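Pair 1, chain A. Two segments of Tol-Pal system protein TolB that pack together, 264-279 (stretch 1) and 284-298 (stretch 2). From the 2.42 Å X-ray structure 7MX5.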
# COMPACT_ATOMS: atom_id res chain seq x y z
N ARG A 264 -6.84 14.68 1.20
CA ARG A 264 -6.43 13.52 2.00
C ARG A 264 -6.21 13.97 3.43
O ARG A 264 -5.42 14.89 3.69
CB ARG A 264 -5.15 12.89 1.43
CG ARG A 264 -5.25 12.48 -0.03
CD ARG A 264 -5.44 10.98 -0.16
NE ARG A 264 -5.72 10.59 -1.54
CZ ARG A 264 -5.24 9.50 -2.12
NH1 ARG A 264 -4.43 8.67 -1.48
NH2 ARG A 264 -5.58 9.24 -3.38
N TYR A 265 -6.90 13.31 4.37
CA TYR A 265 -6.79 13.67 5.78
C TYR A 265 -5.38 13.42 6.30
O TYR A 265 -4.71 12.46 5.91
CB TYR A 265 -7.78 12.87 6.61
CG TYR A 265 -9.22 13.31 6.51
CD1 TYR A 265 -9.69 14.39 7.25
CD2 TYR A 265 -10.12 12.63 5.71
CE1 TYR A 265 -11.01 14.79 7.17
CE2 TYR A 265 -11.45 13.01 5.63
CZ TYR A 265 -11.88 14.09 6.36
OH TYR A 265 -13.20 14.48 6.27
N THR A 266 -4.94 14.28 7.21
CA THR A 266 -3.75 13.96 7.99
C THR A 266 -4.11 12.94 9.06
O THR A 266 -5.20 12.99 9.63
CB THR A 266 -3.17 15.22 8.64
OG1 THR A 266 -4.19 15.89 9.39
CG2 THR A 266 -2.62 16.17 7.58
N PRO A 267 -3.21 11.99 9.36
CA PRO A 267 -3.56 10.91 10.30
C PRO A 267 -3.87 11.38 11.71
O PRO A 267 -4.41 10.60 12.50
CB PRO A 267 -2.33 10.00 10.27
CG PRO A 267 -1.22 10.86 9.77
CD PRO A 267 -1.85 11.84 8.82
N ASP A 268 -3.56 12.63 12.06
CA ASP A 268 -3.88 13.16 13.37
C ASP A 268 -5.26 13.80 13.43
O ASP A 268 -5.68 14.24 14.51
CB ASP A 268 -2.82 14.18 13.81
CG ASP A 268 -2.55 15.25 12.76
OD1 ASP A 268 -3.41 15.45 11.87
OD2 ASP A 268 -1.48 15.88 12.82
N GLY A 269 -5.98 13.86 12.31
CA GLY A 269 -7.29 14.47 12.27
C GLY A 269 -7.30 15.98 12.37
O GLY A 269 -8.39 16.57 12.39
N LYS A 270 -6.14 16.63 12.44
CA LYS A 270 -6.08 18.07 12.58
C LYS A 270 -6.28 18.82 11.27
O LYS A 270 -6.68 19.98 11.29
CB LYS A 270 -4.74 18.49 13.20
CG LYS A 270 -4.44 17.86 14.55
CD LYS A 270 -3.81 18.88 15.49
CE LYS A 270 -2.56 18.33 16.15
NZ LYS A 270 -1.43 19.29 16.07
N ALA A 271 -6.00 18.18 10.14
CA ALA A 271 -5.96 18.89 8.87
C ALA A 271 -6.11 17.89 7.73
O ALA A 271 -6.25 16.68 7.94
CB ALA A 271 -4.66 19.68 8.74
N PHE A 272 -6.09 18.41 6.50
CA PHE A 272 -5.98 17.59 5.30
C PHE A 272 -5.15 18.35 4.28
O PHE A 272 -5.04 19.57 4.31
CB PHE A 272 -7.36 17.22 4.73
CG PHE A 272 -8.12 18.38 4.13
CD1 PHE A 272 -7.94 18.74 2.81
CD2 PHE A 272 -9.06 19.07 4.88
CE1 PHE A 272 -8.64 19.80 2.25
CE2 PHE A 272 -9.77 20.12 4.33
CZ PHE A 272 -9.56 20.49 3.02
N ILE A 273 -4.56 17.59 3.35
CA ILE A 273 -3.76 18.16 2.28
C ILE A 273 -4.52 18.03 0.97
O ILE A 273 -5.42 17.19 0.82
CB ILE A 273 -2.36 17.51 2.19
CG1 ILE A 273 -2.48 16.07 1.69
CG2 ILE A 273 -1.66 17.55 3.54
CD1 ILE A 273 -1.16 15.47 1.26
N PHE A 274 -4.14 18.86 0.01
CA PHE A 274 -4.83 18.89 -1.27
C PHE A 274 -3.96 19.61 -2.30
O PHE A 274 -3.04 20.35 -1.95
CB PHE A 274 -6.20 19.59 -1.15
CG PHE A 274 -6.11 21.04 -0.77
CD1 PHE A 274 -5.81 21.41 0.53
CD2 PHE A 274 -6.33 22.03 -1.71
CE1 PHE A 274 -5.72 22.74 0.89
CE2 PHE A 274 -6.25 23.36 -1.36
CZ PHE A 274 -5.94 23.72 -0.06
N THR A 275 -4.27 19.36 -3.57
CA THR A 275 -3.59 20.00 -4.68
C THR A 275 -4.32 21.27 -5.08
O THR A 275 -5.56 21.33 -5.03
CB THR A 275 -3.50 19.04 -5.88
OG1 THR A 275 -2.77 17.87 -5.49
CG2 THR A 275 -2.80 19.71 -7.06
N SER A 276 -3.56 22.29 -5.48
CA SER A 276 -4.15 23.59 -5.75
C SER A 276 -3.36 24.31 -6.83
O SER A 276 -2.13 24.23 -6.87
CB SER A 276 -4.18 24.44 -4.48
OG SER A 276 -4.68 25.73 -4.76
N ASP A 277 -4.08 25.01 -7.71
CA ASP A 277 -3.47 25.85 -8.73
C ASP A 277 -3.66 27.34 -8.44
O ASP A 277 -3.49 28.18 -9.33
CB ASP A 277 -4.05 25.52 -10.11
CG ASP A 277 -3.11 25.87 -11.25
OD1 ASP A 277 -2.03 25.23 -11.35
OD2 ASP A 277 -3.43 26.78 -12.04
N ARG A 278 -4.00 27.68 -7.19
CA ARG A 278 -4.27 29.08 -6.84
C ARG A 278 -3.04 29.96 -6.95
O ARG A 278 -3.18 31.19 -7.02
CB ARG A 278 -4.85 29.16 -5.43
CG ARG A 278 -3.92 28.66 -4.34
CD ARG A 278 -4.29 29.25 -2.99
NE ARG A 278 -5.25 28.42 -2.28
CZ ARG A 278 -5.74 28.70 -1.08
NH1 ARG A 278 -5.35 29.78 -0.42
NH2 ARG A 278 -6.64 27.89 -0.54
N GLY A 279 -1.85 29.39 -6.97
CA GLY A 279 -0.62 30.14 -7.13
C GLY A 279 -0.09 30.19 -8.55
O GLY A 279 1.00 30.73 -8.76
N ILE A 284 0.93 21.47 -3.38
CA ILE A 284 0.24 20.77 -2.30
C ILE A 284 0.11 21.72 -1.12
O ILE A 284 1.11 22.24 -0.61
CB ILE A 284 0.99 19.49 -1.89
CG1 ILE A 284 0.82 18.41 -2.96
CG2 ILE A 284 0.48 18.98 -0.55
CD1 ILE A 284 1.66 17.18 -2.71
N TYR A 285 -1.13 21.96 -0.70
CA TYR A 285 -1.43 22.85 0.41
C TYR A 285 -2.03 22.06 1.57
O TYR A 285 -2.45 20.91 1.42
CB TYR A 285 -2.39 23.96 -0.03
CG TYR A 285 -1.78 24.96 -0.99
CD1 TYR A 285 -1.55 24.62 -2.31
CD2 TYR A 285 -1.43 26.24 -0.57
CE1 TYR A 285 -0.99 25.52 -3.20
CE2 TYR A 285 -0.87 27.15 -1.45
CZ TYR A 285 -0.66 26.78 -2.76
OH TYR A 285 -0.10 27.69 -3.64
N ARG A 286 -2.06 22.69 2.74
CA ARG A 286 -2.59 22.08 3.95
C ARG A 286 -3.68 22.97 4.52
O ARG A 286 -3.42 24.13 4.87
CB ARG A 286 -1.48 21.87 4.99
CG ARG A 286 -1.95 21.27 6.31
CD ARG A 286 -0.91 21.44 7.40
NE ARG A 286 -1.35 20.90 8.68
CZ ARG A 286 -1.93 21.61 9.63
NH1 ARG A 286 -2.17 22.90 9.49
NH2 ARG A 286 -2.30 21.01 10.76
N TYR A 287 -4.89 22.44 4.62
CA TYR A 287 -6.02 23.15 5.21
C TYR A 287 -6.15 22.73 6.67
O TYR A 287 -6.35 21.55 6.97
CB TYR A 287 -7.32 22.86 4.46
CG TYR A 287 -8.53 23.54 5.06
CD1 TYR A 287 -8.90 24.82 4.67
CD2 TYR A 287 -9.31 22.91 6.03
CE1 TYR A 287 -10.00 25.45 5.22
CE2 TYR A 287 -10.41 23.53 6.58
CZ TYR A 287 -10.75 24.80 6.17
OH TYR A 287 -11.85 25.42 6.72
N ASP A 288 -6.07 23.71 7.57
CA ASP A 288 -6.18 23.45 9.00
C ASP A 288 -7.65 23.50 9.41
O ASP A 288 -8.33 24.50 9.17
CB ASP A 288 -5.37 24.48 9.79
CG ASP A 288 -5.21 24.10 11.25
OD1 ASP A 288 -4.72 22.98 11.52
OD2 ASP A 288 -5.57 24.92 12.12
N PHE A 289 -8.13 22.42 10.03
CA PHE A 289 -9.51 22.40 10.51
C PHE A 289 -9.74 23.41 11.63
O PHE A 289 -10.83 23.97 11.74
CB PHE A 289 -9.89 21.00 10.99
CG PHE A 289 -10.12 20.01 9.88
CD1 PHE A 289 -11.03 20.28 8.87
CD2 PHE A 289 -9.44 18.81 9.86
CE1 PHE A 289 -11.25 19.37 7.86
CE2 PHE A 289 -9.66 17.89 8.85
CZ PHE A 289 -10.56 18.18 7.84
N GLY A 290 -8.72 23.64 12.46
CA GLY A 290 -8.86 24.51 13.62
C GLY A 290 -9.24 25.94 13.30
O GLY A 290 -10.25 26.44 13.81
N ASN A 291 -8.44 26.61 12.47
CA ASN A 291 -8.67 28.01 12.14
C ASN A 291 -9.10 28.22 10.70
O ASN A 291 -9.34 29.37 10.30
CB ASN A 291 -7.42 28.84 12.44
CG ASN A 291 -6.22 28.41 11.62
OD1 ASN A 291 -6.27 27.41 10.91
ND2 ASN A 291 -5.14 29.17 11.71
N GLY A 292 -9.21 27.16 9.90
CA GLY A 292 -9.62 27.30 8.52
C GLY A 292 -8.57 27.88 7.60
O GLY A 292 -8.90 28.31 6.49
N SER A 293 -7.30 27.90 8.02
CA SER A 293 -6.25 28.47 7.19
C SER A 293 -5.76 27.45 6.17
O SER A 293 -5.92 26.24 6.32
CB SER A 293 -5.07 28.93 8.05
OG SER A 293 -4.83 28.02 9.11
N VAL A 294 -5.16 27.97 5.10
CA VAL A 294 -4.53 27.16 4.07
C VAL A 294 -3.06 27.55 4.00
O VAL A 294 -2.73 28.74 3.96
CB VAL A 294 -5.21 27.36 2.70
CG1 VAL A 294 -4.34 26.81 1.58
CG2 VAL A 294 -6.58 26.68 2.69
N LYS A 295 -2.19 26.55 4.01
CA LYS A 295 -0.75 26.77 4.01
C LYS A 295 -0.10 25.89 2.96
O LYS A 295 -0.45 24.71 2.81
CB LYS A 295 -0.15 26.47 5.39
CG LYS A 295 1.34 26.74 5.49
CD LYS A 295 2.02 25.72 6.37
CE LYS A 295 1.55 25.84 7.81
NZ LYS A 295 1.69 24.55 8.55
N ARG A 296 0.86 26.46 2.22
CA ARG A 296 1.59 25.71 1.21
C ARG A 296 2.63 24.82 1.87
O ARG A 296 3.36 25.25 2.77
CB ARG A 296 2.25 26.65 0.21
CG ARG A 296 2.88 25.94 -0.97
CD ARG A 296 3.29 26.92 -2.06
NE ARG A 296 4.26 26.33 -2.98
CZ ARG A 296 4.91 27.00 -3.91
NH1 ARG A 296 4.73 28.30 -4.08
NH2 ARG A 296 5.77 26.36 -4.69
N LEU A 297 2.71 23.57 1.42
CA LEU A 297 3.66 22.60 1.94
C LEU A 297 4.82 22.33 1.00
O LEU A 297 5.95 22.13 1.46
CB LEU A 297 2.95 21.27 2.24
CG LEU A 297 1.97 21.28 3.42
CD1 LEU A 297 1.29 19.93 3.56
CD2 LEU A 297 2.69 21.66 4.71
N THR A 298 4.58 22.31 -0.31
CA THR A 298 5.61 21.99 -1.29
C THR A 298 6.09 23.27 -1.98
O THR A 298 5.27 24.04 -2.49
CB THR A 298 5.08 21.01 -2.33
OG1 THR A 298 3.85 21.50 -2.89
CG2 THR A 298 4.83 19.65 -1.69
O HOH W 1 -6.60 21.82 13.25
O HOH W 2 -0.67 26.91 -6.49

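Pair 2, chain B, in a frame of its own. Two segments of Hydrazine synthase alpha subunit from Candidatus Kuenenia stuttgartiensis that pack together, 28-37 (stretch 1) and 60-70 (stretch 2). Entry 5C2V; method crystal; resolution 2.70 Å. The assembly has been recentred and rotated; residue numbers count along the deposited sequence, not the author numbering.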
# COMPACT_ATOMS: atom_id res chain seq x y z
N PRO B 28 -40.98 17.28 17.64
CA PRO B 28 -41.03 17.78 16.26
C PRO B 28 -39.96 18.84 15.98
O PRO B 28 -39.57 19.56 16.89
CB PRO B 28 -42.44 18.40 16.16
CG PRO B 28 -43.22 17.77 17.27
CD PRO B 28 -42.23 17.55 18.37
N VAL B 29 -39.50 18.91 14.73
CA VAL B 29 -38.51 19.91 14.36
C VAL B 29 -39.08 20.93 13.37
O VAL B 29 -39.29 20.61 12.20
CB VAL B 29 -37.27 19.24 13.72
CG1 VAL B 29 -36.28 20.30 13.24
CG2 VAL B 29 -36.61 18.28 14.70
N SER B 30 -39.34 22.14 13.85
CA SER B 30 -39.82 23.21 12.98
C SER B 30 -38.75 24.21 12.55
O SER B 30 -39.01 25.08 11.72
CB SER B 30 -40.96 23.96 13.67
OG SER B 30 -40.51 24.60 14.85
N GLN B 31 -37.54 24.09 13.09
CA GLN B 31 -36.50 25.10 12.86
C GLN B 31 -35.10 24.50 12.88
O GLN B 31 -34.84 23.52 13.58
CB GLN B 31 -36.59 26.22 13.90
CG GLN B 31 -37.79 27.16 13.73
CD GLN B 31 -37.76 28.33 14.70
OE1 GLN B 31 -36.87 28.45 15.53
NE2 GLN B 31 -38.76 29.21 14.59
N ILE B 32 -34.19 25.08 12.10
CA ILE B 32 -32.81 24.59 12.04
C ILE B 32 -31.79 25.73 12.09
O ILE B 32 -32.04 26.83 11.61
CB ILE B 32 -32.55 23.75 10.77
CG1 ILE B 32 -32.74 24.60 9.51
CG2 ILE B 32 -33.46 22.53 10.73
CD1 ILE B 32 -32.41 23.86 8.23
N LEU B 33 -30.63 25.44 12.68
CA LEU B 33 -29.51 26.38 12.69
C LEU B 33 -28.43 25.91 11.72
O LEU B 33 -28.13 24.72 11.68
CB LEU B 33 -28.93 26.53 14.09
CG LEU B 33 -29.74 27.25 15.17
CD1 LEU B 33 -29.14 26.98 16.54
CD2 LEU B 33 -29.77 28.74 14.89
N PHE B 34 -27.84 26.83 10.96
CA PHE B 34 -26.72 26.44 10.10
C PHE B 34 -25.79 27.59 9.76
O PHE B 34 -26.13 28.76 9.92
CB PHE B 34 -27.23 25.78 8.81
CG PHE B 34 -28.08 26.68 7.96
CD1 PHE B 34 -27.52 27.44 6.95
CD2 PHE B 34 -29.46 26.74 8.15
CE1 PHE B 34 -28.30 28.25 6.15
CE2 PHE B 34 -30.24 27.55 7.35
CZ PHE B 34 -29.66 28.31 6.36
N THR B 35 -24.59 27.23 9.30
CA THR B 35 -23.55 28.19 8.98
C THR B 35 -23.53 28.53 7.49
O THR B 35 -23.58 27.64 6.64
CB THR B 35 -22.16 27.67 9.39
OG1 THR B 35 -22.17 27.30 10.78
CG2 THR B 35 -21.09 28.73 9.16
N GLN B 36 -23.45 29.82 7.19
CA GLN B 36 -23.28 30.30 5.83
C GLN B 36 -21.90 30.94 5.68
O GLN B 36 -21.55 31.85 6.42
CB GLN B 36 -24.37 31.30 5.46
CG GLN B 36 -25.75 30.71 5.34
CD GLN B 36 -26.79 31.73 4.92
OE1 GLN B 36 -26.67 32.92 5.23
NE2 GLN B 36 -27.81 31.28 4.21
N SER B 37 -21.13 30.45 4.71
CA SER B 37 -19.79 30.96 4.46
C SER B 37 -19.69 31.55 3.06
O SER B 37 -20.34 31.06 2.14
CB SER B 37 -18.75 29.86 4.66
OG SER B 37 -18.72 29.41 6.00
N VAL B 60 -27.01 31.26 11.12
CA VAL B 60 -28.39 31.67 10.90
C VAL B 60 -29.42 30.64 11.34
O VAL B 60 -29.15 29.43 11.39
CB VAL B 60 -28.63 32.01 9.42
CG1 VAL B 60 -27.82 33.22 9.00
CG2 VAL B 60 -28.30 30.81 8.54
N LEU B 61 -30.61 31.14 11.66
CA LEU B 61 -31.75 30.32 12.04
C LEU B 61 -32.83 30.37 10.95
O LEU B 61 -33.19 31.44 10.47
CB LEU B 61 -32.33 30.78 13.38
CG LEU B 61 -33.61 30.10 13.87
CD1 LEU B 61 -33.39 28.60 14.04
CD2 LEU B 61 -34.07 30.73 15.18
N PHE B 62 -33.34 29.20 10.58
CA PHE B 62 -34.29 29.08 9.48
C PHE B 62 -35.50 28.24 9.88
O PHE B 62 -35.36 27.14 10.42
CB PHE B 62 -33.60 28.47 8.26
CG PHE B 62 -34.53 28.16 7.13
CD1 PHE B 62 -34.98 29.16 6.28
CD2 PHE B 62 -34.95 26.86 6.89
CE1 PHE B 62 -35.84 28.87 5.23
CE2 PHE B 62 -35.80 26.56 5.85
CZ PHE B 62 -36.25 27.57 5.02
N ASP B 63 -36.69 28.77 9.61
CA ASP B 63 -37.93 28.07 9.89
C ASP B 63 -38.38 27.26 8.68
O ASP B 63 -38.48 27.78 7.58
CB ASP B 63 -39.03 29.07 10.30
CG ASP B 63 -40.30 28.38 10.75
OD1 ASP B 63 -41.15 28.08 9.88
OD2 ASP B 63 -40.46 28.15 11.96
N LEU B 64 -38.64 25.97 8.90
CA LEU B 64 -38.94 25.05 7.82
C LEU B 64 -40.35 25.23 7.26
O LEU B 64 -40.69 24.69 6.21
CB LEU B 64 -38.77 23.60 8.29
CG LEU B 64 -37.43 23.27 8.97
CD1 LEU B 64 -37.38 21.80 9.34
CD2 LEU B 64 -36.26 23.65 8.08
N ASN B 65 -41.17 26.01 7.96
CA ASN B 65 -42.55 26.23 7.56
C ASN B 65 -42.76 27.63 6.98
O ASN B 65 -43.13 27.78 5.82
CB ASN B 65 -43.49 26.00 8.74
CG ASN B 65 -43.49 24.55 9.20
OD1 ASN B 65 -44.19 23.71 8.65
ND2 ASN B 65 -42.69 24.26 10.23
N THR B 66 -42.53 28.65 7.81
CA THR B 66 -42.70 30.04 7.38
C THR B 66 -41.62 30.49 6.40
O THR B 66 -41.70 31.59 5.85
CB THR B 66 -42.70 30.99 8.59
OG1 THR B 66 -41.40 30.99 9.20
CG2 THR B 66 -43.74 30.57 9.62
N LYS B 67 -40.62 29.63 6.20
CA LYS B 67 -39.52 29.88 5.25
C LYS B 67 -38.73 31.14 5.60
O LYS B 67 -38.08 31.73 4.73
CB LYS B 67 -40.05 29.98 3.82
CG LYS B 67 -41.09 28.93 3.44
CD LYS B 67 -40.47 27.55 3.25
CE LYS B 67 -41.50 26.56 2.73
NZ LYS B 67 -40.92 25.22 2.47
N GLU B 68 -38.80 31.56 6.86
CA GLU B 68 -38.11 32.76 7.32
C GLU B 68 -36.66 32.49 7.70
O GLU B 68 -36.33 31.41 8.19
CB GLU B 68 -38.86 33.38 8.50
CG GLU B 68 -39.09 34.88 8.37
CD GLU B 68 -39.81 35.47 9.56
OE1 GLU B 68 -40.41 34.70 10.34
OE2 GLU B 68 -39.77 36.71 9.72
N LEU B 69 -35.79 33.48 7.49
CA LEU B 69 -34.38 33.36 7.84
C LEU B 69 -33.92 34.54 8.69
O LEU B 69 -34.28 35.68 8.42
CB LEU B 69 -33.52 33.25 6.58
CG LEU B 69 -32.03 33.01 6.79
CD1 LEU B 69 -31.80 31.69 7.52
CD2 LEU B 69 -31.29 33.02 5.46
N LYS B 70 -33.12 34.26 9.72
CA LYS B 70 -32.64 35.30 10.62
C LYS B 70 -31.17 35.13 10.99
O LYS B 70 -30.72 34.02 11.30
CB LYS B 70 -33.50 35.34 11.89
CG LYS B 70 -33.04 36.36 12.92
CD LYS B 70 -33.91 36.34 14.16
CE LYS B 70 -33.42 37.34 15.20
NZ LYS B 70 -34.27 37.34 16.42

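Both pairs set a strand against an antiparallel neighbour that then turns back through a tight loop, and 14 central residues superpose at 0.7 Å RMSD. The strand axes approach to 4.6 Å in pair 1 and 4.7 Å in pair 2, with N-to-C directions 143° and 152° apart. The register is fixed by the same ladder. F272(A) pairs with Y287(A) as I32(B) pairs with F62(B), and F274(A) with Y285(A) as F34(B) with V60(B); each of these four couples exchanges two backbone hydrogen bonds. One more closes the ladder at the loop: F289(A) N to K270(A) O, 3.1 Å, matched by L64(B) N to S30(B) O, 3.0 Å.

The shared piece is the phenylalanine, F274(A) or F34(B), with chi1 p in both. This rotamer brings the ring back over the partner strand, where its face receives an aliphatic group: Y285(A) CB lies 4.0 Å from the F274(A) ring centroid, V60(B) CG2 3.6 Å from that of F34(B). The beta-branched valine fills with a methyl what the tyrosine fills with its CB, and the tyrosine ring extends to S276(A), whose CB is 3.4 Å from Y285(A) CD1. At the edge of the phenylalanine ring sits V294(A) CG1, 3.8 Å from F274(A) CZ; the matching L69(B) CD1 is 4.2 Å from F34(B) CZ, approaching obliquely.

Next along the same face, an isoleucine replaces the phenylalanine and a leucine, L64(B), replaces F289(A), while the cross-strand partner stays aromatic. F272(A), also p, takes Y287(A) CB over its face, 3.9 Å from the ring centroid, and meets F289(A) at its edge, F272(A) CD2 to F289(A) CZ 3.4 Å. In I32(B), again p, the CG1-CD1 arm lies 4.1 Å (CG1) from F62(B) CD2 and 3.9 Å (CD1) from L64(B) CD2. Here the smaller I32(B) meets the smaller L64(B), where F272(A) meets F289(A).

The other face carries I273(A) and A271(A), matched by L33(B) and Q31(B). L33(B) CD2 packs on L61(B) CB at 3.6 Å. At the next position the CB of A271(A) lies over one face of the R286(A) guanidinium, 3.4 Å from NH2, and that arginine salt-bridges D288(A) within its own strand, R286(A) NH2 to D288(A) OD1 3.2 Å. In pair 2 the longer Q31(B) reaches across instead, its NE2 making a weak hydrogen bond to D63(B) OD2 at 3.3 Å. The rule is to hold the backbone register and the p phenylalanine, with an aliphatic group over its face.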